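Local coordinates for major capsid protein (Human herpesvirus 1, PDB 1NO7) that forms the hexons and pentons of the icosahedral herpes simplex virus capsid and is represented here by its protease-resistant upper domain, at residues A[154-159]-A[240-245]; A[174-179]-A[427-432]; A[252-257]-A[268-273]; A[314-319]-A[330-335]; A[375-380]-A[508-513]. All coordinates share one frame; numbering follows the deposited sequence.

Contact 1 (A[154-159]-A[240-245])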
# COMPACT_ATOMS: atom_id res chain seq x y z
N HIS A 154 -2.58 -19.72 -13.38
CA HIS A 154 -3.01 -19.82 -11.99
C HIS A 154 -4.43 -19.29 -11.72
O HIS A 154 -4.92 -18.40 -12.42
CB HIS A 154 -2.02 -19.07 -11.09
CG HIS A 154 -2.33 -19.19 -9.63
ND1 HIS A 154 -1.98 -20.30 -8.88
CD2 HIS A 154 -3.02 -18.38 -8.80
CE1 HIS A 154 -2.44 -20.15 -7.65
NE2 HIS A 154 -3.07 -19.00 -7.57
N ALA A 155 -5.07 -19.84 -10.68
CA ALA A 155 -6.43 -19.41 -10.35
C ALA A 155 -6.86 -19.68 -8.92
O ALA A 155 -7.32 -20.79 -8.59
CB ALA A 155 -7.43 -20.05 -11.33
N MET A 156 -6.73 -18.66 -8.07
CA MET A 156 -7.12 -18.73 -6.66
C MET A 156 -8.45 -19.51 -6.52
O MET A 156 -9.45 -19.16 -7.16
CB MET A 156 -7.23 -17.30 -6.08
CG MET A 156 -5.89 -16.54 -6.06
SD MET A 156 -6.01 -14.89 -5.29
CE MET A 156 -6.02 -13.81 -6.76
N ALA A 157 -8.44 -20.57 -5.72
CA ALA A 157 -9.63 -21.39 -5.53
C ALA A 157 -10.77 -20.64 -4.82
O ALA A 157 -10.52 -19.66 -4.09
CB ALA A 157 -9.27 -22.65 -4.77
N PRO A 158 -12.02 -21.08 -5.00
CA PRO A 158 -13.18 -20.44 -4.37
C PRO A 158 -12.85 -20.04 -2.95
O PRO A 158 -12.99 -18.87 -2.56
CB PRO A 158 -14.24 -21.54 -4.39
CG PRO A 158 -13.90 -22.33 -5.58
CD PRO A 158 -12.39 -22.39 -5.58
N ALA A 159 -12.39 -21.03 -2.18
CA ALA A 159 -12.02 -20.83 -0.79
C ALA A 159 -11.16 -19.57 -0.63
O ALA A 159 -11.65 -18.53 -0.18
CB ALA A 159 -11.26 -22.04 -0.28
N TYR A 240 -3.18 -18.61 2.46
CA TYR A 240 -1.92 -17.86 2.41
C TYR A 240 -0.97 -18.27 1.28
O TYR A 240 -0.31 -17.41 0.67
CB TYR A 240 -1.20 -17.96 3.75
CG TYR A 240 -1.82 -17.07 4.78
CD1 TYR A 240 -2.89 -17.51 5.57
CD2 TYR A 240 -1.38 -15.76 4.91
CE1 TYR A 240 -3.51 -16.64 6.47
CE2 TYR A 240 -1.98 -14.90 5.78
CZ TYR A 240 -3.04 -15.32 6.56
OH TYR A 240 -3.64 -14.39 7.38
N ARG A 241 -0.88 -19.57 1.02
CA ARG A 241 -0.00 -20.08 -0.04
C ARG A 241 -0.60 -19.64 -1.37
O ARG A 241 0.04 -18.91 -2.14
CB ARG A 241 0.05 -21.61 -0.00
CG ARG A 241 0.56 -22.23 1.29
CD ARG A 241 0.12 -23.70 1.37
NE ARG A 241 0.68 -24.41 2.52
CZ ARG A 241 1.97 -24.67 2.68
NH1 ARG A 241 2.84 -24.29 1.76
NH2 ARG A 241 2.39 -25.33 3.75
N ASP A 242 -1.83 -20.08 -1.62
CA ASP A 242 -2.55 -19.75 -2.84
C ASP A 242 -2.32 -18.28 -3.20
O ASP A 242 -2.01 -17.96 -4.35
CB ASP A 242 -4.05 -20.02 -2.67
CG ASP A 242 -4.72 -20.40 -3.97
OD1 ASP A 242 -5.96 -20.52 -4.00
OD2 ASP A 242 -3.99 -20.61 -4.97
N LEU A 243 -2.47 -17.40 -2.22
CA LEU A 243 -2.28 -15.98 -2.45
C LEU A 243 -0.95 -15.76 -3.17
O LEU A 243 -0.91 -15.29 -4.30
CB LEU A 243 -2.26 -15.22 -1.14
CG LEU A 243 -3.07 -13.92 -1.14
CD1 LEU A 243 -4.52 -14.28 -0.85
CD2 LEU A 243 -2.55 -12.95 -0.07
N VAL A 244 0.15 -16.10 -2.51
CA VAL A 244 1.46 -15.91 -3.13
C VAL A 244 1.59 -16.67 -4.44
O VAL A 244 2.24 -16.20 -5.38
CB VAL A 244 2.58 -16.37 -2.20
CG1 VAL A 244 3.93 -15.92 -2.81
CG2 VAL A 244 2.37 -15.81 -0.80
N ALA A 245 0.98 -17.85 -4.51
CA ALA A 245 1.04 -18.69 -5.71
C ALA A 245 0.51 -17.92 -6.93
O ALA A 245 0.93 -18.15 -8.08
CB ALA A 245 0.22 -19.97 -5.49
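The amino-terminal end of helix 158-169 is where Ala157, in the N-cap position, meets Asp242 on the flank of helix 234-256. The bond is made by Ala157 N, which donates to Asp242 OD1 at 3.0 Å with an N-H...O angle of 157°; Asp242 OD1 accepts through its syn lone pair, on the side of OD2. OD1 has another partner in the hydroxyl of Thr160, in the first turn of helix 158-169, and that hydroxyl is also hydrogen-bonded to Ala157 O. The carboxylate therefore holds both the cap residue and the helix that starts there. In this helix-and-loop part of the domain, residues 154-157 form the connecting piece that lies against the flank of helix 234-256 and leads into helix 158-169. Earlier in it, His154 CG, anti to the backbone N (chi1 -176°), directs the ring toward helix 234-256, where Ala245 O lies 3.7 Å above the plane of the imidazole, over its centre. Asp242 OD2 approaches the ring edge instead, 3.1 Å from His154 CE1 and 3.2 Å from His154 NE2, and the carboxylate and ring planes stand 72° apart. Ala245 CB adds an apolar touch at 3.4 Å from His154 CE1, and the ring of His246 also meets the imidazole. Met156 packs on Met366 and Phe370 of helix 353-371 and on Thr571 of helix 567-577.

Contact 2 (A[174-179]-A[427-432])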
# COMPACT_ATOMS: atom_id res chain seq x y z
N PRO A 174 -10.56 -7.62 13.72
CA PRO A 174 -9.80 -7.32 14.93
C PRO A 174 -8.75 -6.23 14.74
O PRO A 174 -7.76 -6.41 14.02
CB PRO A 174 -9.20 -8.68 15.32
CG PRO A 174 -9.15 -9.42 14.03
CD PRO A 174 -10.48 -9.07 13.43
N ALA A 175 -8.98 -5.10 15.38
CA ALA A 175 -8.07 -3.98 15.30
C ALA A 175 -6.67 -4.42 15.67
O ALA A 175 -5.70 -4.11 14.97
CB ALA A 175 -8.53 -2.89 16.21
N VAL A 176 -6.56 -5.14 16.79
CA VAL A 176 -5.27 -5.63 17.28
C VAL A 176 -4.28 -5.91 16.14
O VAL A 176 -3.13 -5.44 16.14
CB VAL A 176 -5.48 -6.90 18.09
CG1 VAL A 176 -4.19 -7.30 18.75
CG2 VAL A 176 -6.57 -6.67 19.11
N PHE A 177 -4.75 -6.69 15.16
CA PHE A 177 -3.96 -7.07 13.98
C PHE A 177 -3.21 -5.89 13.34
O PHE A 177 -2.05 -6.03 12.96
CB PHE A 177 -4.86 -7.73 12.95
CG PHE A 177 -5.45 -9.05 13.41
CD1 PHE A 177 -5.30 -9.47 14.72
CD2 PHE A 177 -6.15 -9.86 12.52
CE1 PHE A 177 -5.84 -10.69 15.14
CE2 PHE A 177 -6.70 -11.09 12.93
CZ PHE A 177 -6.55 -11.50 14.24
N TYR A 178 -3.88 -4.75 13.21
CA TYR A 178 -3.21 -3.58 12.63
C TYR A 178 -2.06 -3.16 13.54
O TYR A 178 -0.90 -3.06 13.09
CB TYR A 178 -4.16 -2.38 12.48
CG TYR A 178 -5.25 -2.54 11.43
CD1 TYR A 178 -6.51 -3.03 11.77
CD2 TYR A 178 -5.02 -2.21 10.09
CE1 TYR A 178 -7.52 -3.18 10.81
CE2 TYR A 178 -6.02 -2.35 9.11
CZ TYR A 178 -7.27 -2.84 9.48
OH TYR A 178 -8.28 -3.00 8.54
N LEU A 179 -2.36 -2.93 14.83
CA LEU A 179 -1.30 -2.52 15.77
C LEU A 179 -0.18 -3.55 15.72
O LEU A 179 1.01 -3.18 15.70
CB LEU A 179 -1.84 -2.38 17.20
CG LEU A 179 -3.08 -1.52 17.39
CD1 LEU A 179 -4.28 -2.30 16.83
CD2 LEU A 179 -3.30 -1.18 18.87
N ALA A 427 -7.82 -5.80 26.48
CA ALA A 427 -9.14 -5.37 26.03
C ALA A 427 -9.29 -5.65 24.54
O ALA A 427 -10.20 -6.38 24.12
CB ALA A 427 -9.33 -3.87 26.30
N MET A 428 -8.38 -5.08 23.76
CA MET A 428 -8.44 -5.26 22.32
C MET A 428 -8.63 -6.73 21.92
O MET A 428 -9.64 -7.07 21.29
CB MET A 428 -7.19 -4.68 21.66
CG MET A 428 -7.46 -3.38 20.93
SD MET A 428 -5.94 -2.59 20.33
CE MET A 428 -5.68 -1.34 21.63
N PHE A 429 -7.69 -7.59 22.30
CA PHE A 429 -7.80 -9.00 21.91
C PHE A 429 -9.19 -9.53 22.17
O PHE A 429 -9.70 -10.39 21.44
CB PHE A 429 -6.82 -9.88 22.68
CG PHE A 429 -5.42 -9.80 22.17
CD1 PHE A 429 -4.53 -8.85 22.66
CD2 PHE A 429 -4.96 -10.72 21.24
CE1 PHE A 429 -3.22 -8.81 22.23
CE2 PHE A 429 -3.64 -10.69 20.81
CZ PHE A 429 -2.77 -9.74 21.30
N HIS A 430 -9.79 -9.02 23.23
CA HIS A 430 -11.12 -9.46 23.61
C HIS A 430 -12.14 -8.98 22.60
O HIS A 430 -12.98 -9.76 22.14
CB HIS A 430 -11.48 -8.94 24.99
CG HIS A 430 -12.75 -9.53 25.51
ND1 HIS A 430 -13.85 -8.76 25.83
CD2 HIS A 430 -13.13 -10.82 25.66
CE1 HIS A 430 -14.86 -9.56 26.16
NE2 HIS A 430 -14.44 -10.81 26.07
N ASN A 431 -12.08 -7.70 22.26
CA ASN A 431 -13.01 -7.14 21.30
C ASN A 431 -12.89 -7.86 19.96
O ASN A 431 -13.90 -8.14 19.31
CB ASN A 431 -12.73 -5.65 21.10
CG ASN A 431 -12.84 -4.88 22.40
OD1 ASN A 431 -13.85 -4.96 23.10
ND2 ASN A 431 -11.79 -4.11 22.72
N GLY A 432 -11.66 -8.18 19.56
CA GLY A 432 -11.47 -8.88 18.30
C GLY A 432 -11.88 -10.35 18.36
O GLY A 432 -11.74 -11.08 17.37
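Val176 lays its CG1 methyl over one face of the Phe429 ring. The evidence for a CH-pi contact is the position of Val176 CG1, 3.9 Å from the centroid of the Phe429 ring and 14° off the ring normal; the nearest ring atom is Phe429 CZ, at 3.8 Å. The two side chains cross at about a right angle. Because CG1 is anti to the backbone N of Val176 (chi1 -172°), the other branch, CG2, is left to turn against helix 425-431, where it meets Met428 CB at 3.3 Å and also comes within 3.5 Å of Phe429 N. One valine thus touches two consecutive residues, the ring with one methyl and the backbone side with the other. The contact joins the first turn of helix 176-183 to the last turn of helix 425-431, elements almost 250 residues apart in sequence, through apolar packing. One turn further along, Leu179 and Met428 reach toward each other tip to tip, with Leu179 CD2 3.3 Å from Met428 SD and 3.6 Å from Met428 CE. Both residues also lean on Thr388 of helix 382-389. At the other end, where helix 425-431 has stopped, the bare backbone of Gly432 lies against the Pro174 ring, Pro174 CB being 3.8 Å from Gly432 CA. Pro174 also touches Tyr205 of helix 195-208, and the Phe429 ring is packed by Val434 and Val436.

Contact 3 (A[252-257]-A[268-273])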
# COMPACT_ATOMS: atom_id res chain seq x y z
N GLN A 252 5.08 -13.82 -13.63
CA GLN A 252 5.48 -14.55 -14.82
C GLN A 252 4.87 -13.95 -16.08
O GLN A 252 5.48 -13.98 -17.15
CB GLN A 252 5.07 -16.01 -14.70
CG GLN A 252 5.61 -16.88 -15.81
CD GLN A 252 7.12 -16.77 -15.94
OE1 GLN A 252 7.86 -17.05 -15.01
NE2 GLN A 252 7.58 -16.35 -17.11
N LEU A 253 3.66 -13.42 -15.96
CA LEU A 253 2.97 -12.84 -17.11
C LEU A 253 3.85 -11.86 -17.87
O LEU A 253 3.90 -11.91 -19.09
CB LEU A 253 1.70 -12.11 -16.66
CG LEU A 253 0.61 -12.05 -17.73
CD1 LEU A 253 0.24 -13.48 -18.12
CD2 LEU A 253 -0.61 -11.31 -17.20
N VAL A 254 4.54 -10.97 -17.16
CA VAL A 254 5.41 -10.03 -17.84
C VAL A 254 6.42 -10.73 -18.72
O VAL A 254 6.49 -10.46 -19.92
CB VAL A 254 6.17 -9.13 -16.85
CG1 VAL A 254 7.33 -8.44 -17.58
CG2 VAL A 254 5.23 -8.09 -16.28
N ASP A 255 7.20 -11.64 -18.15
CA ASP A 255 8.21 -12.36 -18.93
C ASP A 255 7.58 -13.14 -20.09
O ASP A 255 8.24 -13.43 -21.09
CB ASP A 255 9.00 -13.31 -18.02
CG ASP A 255 9.67 -12.58 -16.86
OD1 ASP A 255 10.44 -11.64 -17.11
OD2 ASP A 255 9.42 -12.96 -15.69
N ASP A 256 6.30 -13.48 -19.94
CA ASP A 256 5.56 -14.21 -20.96
C ASP A 256 5.29 -13.38 -22.22
O ASP A 256 5.01 -13.92 -23.30
CB ASP A 256 4.22 -14.69 -20.40
CG ASP A 256 4.34 -16.02 -19.70
OD1 ASP A 256 3.35 -16.41 -19.04
OD2 ASP A 256 5.40 -16.66 -19.81
N PHE A 257 5.36 -12.06 -22.07
CA PHE A 257 5.11 -11.13 -23.16
C PHE A 257 6.23 -10.09 -23.27
O PHE A 257 5.98 -8.90 -23.48
CB PHE A 257 3.76 -10.47 -22.95
CG PHE A 257 2.61 -11.42 -23.02
CD1 PHE A 257 1.44 -11.17 -22.33
CD2 PHE A 257 2.69 -12.56 -23.81
CE1 PHE A 257 0.35 -12.04 -22.42
CE2 PHE A 257 1.61 -13.44 -23.91
CZ PHE A 257 0.43 -13.18 -23.22
N ALA A 268 16.81 -3.83 -18.24
CA ALA A 268 16.33 -5.03 -18.92
C ALA A 268 15.08 -4.72 -19.71
O ALA A 268 14.40 -3.72 -19.46
CB ALA A 268 16.05 -6.14 -17.91
N GLN A 269 14.77 -5.57 -20.67
CA GLN A 269 13.60 -5.33 -21.49
C GLN A 269 12.32 -5.20 -20.68
O GLN A 269 11.63 -4.18 -20.80
CB GLN A 269 13.46 -6.44 -22.53
CG GLN A 269 14.51 -6.34 -23.63
CD GLN A 269 14.55 -4.96 -24.29
OE1 GLN A 269 13.61 -4.56 -24.98
NE2 GLN A 269 15.64 -4.23 -24.07
N ALA A 270 12.02 -6.20 -19.85
CA ALA A 270 10.80 -6.18 -19.05
C ALA A 270 10.57 -4.82 -18.36
O ALA A 270 9.42 -4.37 -18.23
CB ALA A 270 10.83 -7.30 -18.02
N GLU A 271 11.64 -4.15 -17.95
CA GLU A 271 11.51 -2.86 -17.28
C GLU A 271 10.97 -1.79 -18.23
O GLU A 271 10.39 -0.78 -17.80
CB GLU A 271 12.87 -2.43 -16.71
CG GLU A 271 13.31 -3.27 -15.52
CD GLU A 271 14.75 -3.02 -15.11
OE1 GLU A 271 15.12 -1.84 -14.94
OE2 GLU A 271 15.51 -4.00 -14.95
N LEU A 272 11.15 -2.02 -19.53
CA LEU A 272 10.67 -1.09 -20.54
C LEU A 272 9.34 -1.54 -21.07
O LEU A 272 8.52 -0.73 -21.50
CB LEU A 272 11.66 -1.01 -21.69
CG LEU A 272 13.06 -0.57 -21.30
CD1 LEU A 272 13.97 -0.70 -22.52
CD2 LEU A 272 13.02 0.87 -20.78
N ASN A 273 9.12 -2.85 -21.03
CA ASN A 273 7.89 -3.45 -21.52
C ASN A 273 6.74 -3.49 -20.48
O ASN A 273 5.57 -3.64 -20.86
CB ASN A 273 8.19 -4.86 -22.03
CG ASN A 273 6.95 -5.61 -22.45
OD1 ASN A 273 6.06 -5.03 -23.08
ND2 ASN A 273 6.89 -6.89 -22.12
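Asn273 ND2 is shared by two acceptors at the end of helix 234-256: the carbonyl of Phe257, across the contact, and the hydroxyl of Thr258, the residue that follows. The bond from Asn273 ND2 to Phe257 O is 2.6 Å long, but its N-H...O angle of 130° marks it as weak, and the partnership with Thr258 OG1 is the stronger of the two. Asn273 CG stands anti to the backbone N (chi1 175°), which places CG on the side of the other segment. The amide oxygen has a further, weak hydrogen bond from Gln589 NE2, on helix 583-593, and the backbone of Asn273 is bonded to Lys580. Thr258 OG1 is also hydrogen-bonded to Val254 O, a carbonyl of the last helical turn that already accepts from Phe257 N at 2.9 Å. The amide, the hydroxyl and the end of the helix are thus linked in a chain of polar bonds. Beside it lies a small apolar contact, Val254 CG1 against Ala270 CB at 3.7 Å. The short axes of 252-256 and 269-273 run almost perpendicular, 96° apart, and approach no closer than 10.1 Å, so the helices meet through a few side chains and without extended interdigitation. Chemically, a side-chain amide donor and a hydroxyl serve carbonyls where the helix runs out of its own N-H groups, and a following short helix is tied across that end.

Contact 4 (A[314-319]-A[330-335])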
# COMPACT_ATOMS: atom_id res chain seq x y z
N VAL A 314 17.79 9.98 3.95
CA VAL A 314 18.99 9.37 4.54
C VAL A 314 18.56 8.08 5.24
O VAL A 314 17.58 8.07 6.01
CB VAL A 314 19.64 10.29 5.58
CG1 VAL A 314 18.63 10.70 6.63
CG2 VAL A 314 20.83 9.59 6.22
N TYR A 315 19.28 6.99 4.97
CA TYR A 315 18.96 5.68 5.53
C TYR A 315 19.37 5.45 6.99
O TYR A 315 20.07 6.26 7.60
CB TYR A 315 19.57 4.58 4.66
CG TYR A 315 19.19 4.66 3.20
CD1 TYR A 315 18.20 5.54 2.76
CD2 TYR A 315 19.83 3.86 2.26
CE1 TYR A 315 17.86 5.63 1.41
CE2 TYR A 315 19.50 3.94 0.90
CZ TYR A 315 18.51 4.83 0.48
OH TYR A 315 18.19 4.92 -0.85
N ALA A 316 18.90 4.33 7.53
CA ALA A 316 19.20 3.95 8.91
C ALA A 316 19.15 2.42 9.01
O ALA A 316 18.14 1.81 8.65
CB ALA A 316 18.17 4.57 9.84
N ALA A 317 20.23 1.82 9.49
CA ALA A 317 20.34 0.36 9.62
C ALA A 317 19.51 -0.26 10.76
O ALA A 317 19.17 -1.45 10.68
CB ALA A 317 21.80 -0.04 9.77
N ALA A 318 19.21 0.52 11.80
CA ALA A 318 18.41 -0.00 12.92
C ALA A 318 17.84 1.06 13.89
O ALA A 318 18.15 2.26 13.79
CB ALA A 318 19.22 -1.04 13.69
N CYS A 319 17.00 0.60 14.82
CA CYS A 319 16.36 1.50 15.78
C CYS A 319 15.95 0.79 17.08
O CYS A 319 15.19 -0.19 17.04
CB CYS A 319 15.13 2.12 15.12
SG CYS A 319 14.54 3.65 15.86
N ASP A 330 13.39 14.97 9.82
CA ASP A 330 14.67 15.20 9.17
C ASP A 330 14.84 14.34 7.93
O ASP A 330 15.91 14.34 7.31
CB ASP A 330 15.82 14.90 10.13
CG ASP A 330 16.00 13.42 10.37
OD1 ASP A 330 15.08 12.80 10.95
OD2 ASP A 330 17.05 12.87 9.98
N GLY A 331 13.81 13.59 7.56
CA GLY A 331 13.93 12.75 6.38
C GLY A 331 15.01 11.67 6.49
O GLY A 331 15.98 11.62 5.71
N GLN A 332 14.83 10.79 7.48
CA GLN A 332 15.75 9.68 7.70
C GLN A 332 14.87 8.44 7.71
O GLN A 332 13.96 8.31 8.53
CB GLN A 332 16.44 9.84 9.05
CG GLN A 332 17.56 8.87 9.25
CD GLN A 332 18.29 9.11 10.54
OE1 GLN A 332 17.74 8.89 11.63
NE2 GLN A 332 19.53 9.58 10.45
N LEU A 333 15.13 7.53 6.78
CA LEU A 333 14.29 6.33 6.68
C LEU A 333 14.90 5.03 7.20
O LEU A 333 16.02 4.64 6.83
CB LEU A 333 13.82 6.15 5.22
CG LEU A 333 12.64 6.98 4.68
CD1 LEU A 333 12.36 8.24 5.52
CD2 LEU A 333 12.97 7.37 3.23
N LEU A 334 14.15 4.36 8.06
CA LEU A 334 14.62 3.10 8.61
C LEU A 334 14.71 2.06 7.52
O LEU A 334 13.80 1.94 6.69
CB LEU A 334 13.68 2.61 9.71
CG LEU A 334 13.71 3.40 11.02
CD1 LEU A 334 12.83 2.69 12.04
CD2 LEU A 334 15.15 3.51 11.52
N HIS A 335 15.80 1.32 7.52
CA HIS A 335 16.00 0.27 6.53
C HIS A 335 16.25 -1.03 7.30
O HIS A 335 17.14 -1.80 6.96
CB HIS A 335 17.21 0.64 5.65
CG HIS A 335 17.57 -0.40 4.64
ND1 HIS A 335 16.65 -0.95 3.77
CD2 HIS A 335 18.76 -0.99 4.35
CE1 HIS A 335 17.26 -1.84 2.99
NE2 HIS A 335 18.53 -1.88 3.33
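Ala316 and Leu334 mark the tightly packed end of a two-stranded parallel sheet. Leu334 CD2 lies 3.6 Å from Ala316 CB and 3.9 Å from Cys319 CB, touching both residues where segment 314-319 leaves its strand and turns. At the opposite end the same face becomes exposed: Val314 CG1 rests on the aliphatic part of Gln332, 3.4 Å from Gln332 CB, near the protein surface. The backbones are held in the staggered pattern of parallel strands. Val314 N donates to Gly331 O at 3.0 Å, nearly straight at 170°, and Val314 O accepts from Leu333 N at 2.6 Å, so Val314 bonds to the residues flanking its partner Gln332. Further on, His335 N donates to Ala316 O at 2.6 Å. A helix-free loop connects the two strands. On the other face, Tyr315 packs on Leu292 and Met293 of helix 290-296. His335, just past the strand, is buried: its ND1 is hydrogen-bonded to Cys289 N and its NE2 to Arg348 O. With one ring nitrogen facing an N-H and the other a carbonyl, that imidazole is probably neutral, with its proton on NE2.

Contact 5 (A[375-380]-A[508-513])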
# COMPACT_ATOMS: atom_id res chain seq x y z
N CYS A 375 -11.08 0.91 0.56
CA CYS A 375 -9.93 0.70 1.46
C CYS A 375 -8.99 1.88 1.27
O CYS A 375 -9.09 2.57 0.26
CB CYS A 375 -9.18 -0.58 1.11
SG CYS A 375 -8.08 -0.36 -0.27
N CYS A 376 -8.05 2.08 2.19
CA CYS A 376 -7.16 3.24 2.09
C CYS A 376 -5.86 3.20 2.90
O CYS A 376 -5.84 2.72 4.05
CB CYS A 376 -7.94 4.49 2.49
SG CYS A 376 -6.94 5.69 3.36
N THR A 377 -4.79 3.75 2.32
CA THR A 377 -3.49 3.77 2.99
C THR A 377 -3.49 4.83 4.08
O THR A 377 -4.13 5.88 3.92
CB THR A 377 -2.34 4.10 2.02
OG1 THR A 377 -2.30 5.50 1.71
CG2 THR A 377 -2.51 3.30 0.74
N ALA A 378 -2.78 4.53 5.16
CA ALA A 378 -2.69 5.45 6.30
C ALA A 378 -1.34 5.36 7.01
O ALA A 378 -0.67 4.32 6.97
CB ALA A 378 -3.82 5.17 7.31
N GLY A 379 -0.96 6.48 7.63
CA GLY A 379 0.29 6.56 8.37
C GLY A 379 -0.03 6.17 9.80
O GLY A 379 -1.17 6.38 10.27
N VAL A 380 0.96 5.60 10.49
CA VAL A 380 0.77 5.15 11.87
C VAL A 380 1.39 6.04 12.95
O VAL A 380 2.45 6.64 12.74
CB VAL A 380 1.35 3.75 12.03
CG1 VAL A 380 1.04 3.21 13.41
CG2 VAL A 380 0.80 2.85 10.96
N LEU A 508 -4.25 8.79 5.02
CA LEU A 508 -3.35 9.59 4.19
C LEU A 508 -3.12 8.83 2.89
O LEU A 508 -2.09 8.15 2.74
CB LEU A 508 -2.02 9.79 4.91
CG LEU A 508 -1.00 10.63 4.15
CD1 LEU A 508 -0.89 12.01 4.82
CD2 LEU A 508 0.37 9.93 4.14
N PRO A 509 -4.08 8.93 1.92
CA PRO A 509 -4.00 8.25 0.62
C PRO A 509 -2.82 8.69 -0.23
O PRO A 509 -2.62 9.89 -0.46
CB PRO A 509 -5.33 8.60 -0.04
CG PRO A 509 -6.23 8.96 1.10
CD PRO A 509 -5.30 9.76 1.97
N VAL A 510 -2.02 7.72 -0.69
CA VAL A 510 -0.87 8.03 -1.53
C VAL A 510 -1.28 7.94 -3.00
O VAL A 510 -0.54 8.39 -3.88
CB VAL A 510 0.28 7.02 -1.33
CG1 VAL A 510 0.89 7.21 0.03
CG2 VAL A 510 -0.22 5.59 -1.49
N HIS A 511 -2.45 7.37 -3.26
CA HIS A 511 -2.89 7.20 -4.64
C HIS A 511 -4.39 6.93 -4.78
O HIS A 511 -5.00 6.24 -3.95
CB HIS A 511 -2.07 6.07 -5.25
CG HIS A 511 -2.34 5.86 -6.70
ND1 HIS A 511 -3.45 5.19 -7.16
CD2 HIS A 511 -1.65 6.25 -7.80
CE1 HIS A 511 -3.44 5.18 -8.48
NE2 HIS A 511 -2.36 5.81 -8.89
N ALA A 512 -4.98 7.48 -5.84
CA ALA A 512 -6.41 7.34 -6.10
C ALA A 512 -6.88 5.92 -5.83
O ALA A 512 -7.98 5.72 -5.30
CB ALA A 512 -6.70 7.72 -7.55
N LEU A 513 -6.05 4.94 -6.16
CA LEU A 513 -6.40 3.53 -5.97
C LEU A 513 -6.75 3.15 -4.52
O LEU A 513 -7.57 2.24 -4.28
CB LEU A 513 -5.25 2.64 -6.48
CG LEU A 513 -5.60 1.86 -7.75
CD1 LEU A 513 -4.34 1.28 -8.34
CD2 LEU A 513 -6.61 0.76 -7.42
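Thr377 has its OG1 placed between the backbone N and the carbonyl carbon (chi1 77°), which turns the hydroxyl toward Leu508 and leaves CG2 anti to the carbonyl carbon. The hydroxyl donates a weak hydrogen bond from Thr377 OG1 to Leu508 O at 2.9 Å. A firmer bond runs the other way, from Leu508 N to Thr377 O at 3.1 Å; its N-H...O angle is 159°, and the donor lies in the carbonyl plane, on a lone pair. Thr377 N is 5.2 Å from Leu508 O, too far for the usual reciprocal backbone bond, and the carbonyl instead receives the weak bond from Thr377 OG1. Thr377 CG2 meets Val510 CG2 at 3.9 Å, the two side chains crossing at about a right angle. Cys376 SG touches the ring of Pro509, with Pro509 CG 4.0 Å away. Leu508 packs on Met51 and Gln52 of helix 48-56, while Thr377 and Val510 both reach Leu483 of strand 478-483. All the residues that touch here are buried. Pro509, which has no N-H to give, follows on the paired residue. Gly379 and Tyr506 are bonded through their backbones in the same antiparallel register as Thr377 and Leu508, and on its other edge strand 376-380 pairs with 486-489. This point lies just past edge strand 505-507 of a three-stranded antiparallel sheet, where the chain peels away from the central strand 376-380 into a loop.

Contact 5 lies deepest, with its centre about 7 Å from that of the chain, and is fully buried at the antiparallel sheet; contacts 2 and 3 are also buried but peripheral, contact 4 is partly buried and contact 1 is at the surface. Contacts 1 and 3 share helix 234-256, and both have side-chain polar groups serving helix ends, a carboxylate in one and an amide in the other. Contact 2 joins helices by apolar packing alone. Contact 4 rests on parallel backbone pairing; contact 5 keeps a single antiparallel backbone bond, with a weak threonine hydroxyl bond and apolar touches. In sequence, contact 2 crosses contacts 1 and 5 and encloses contacts 3 and 4.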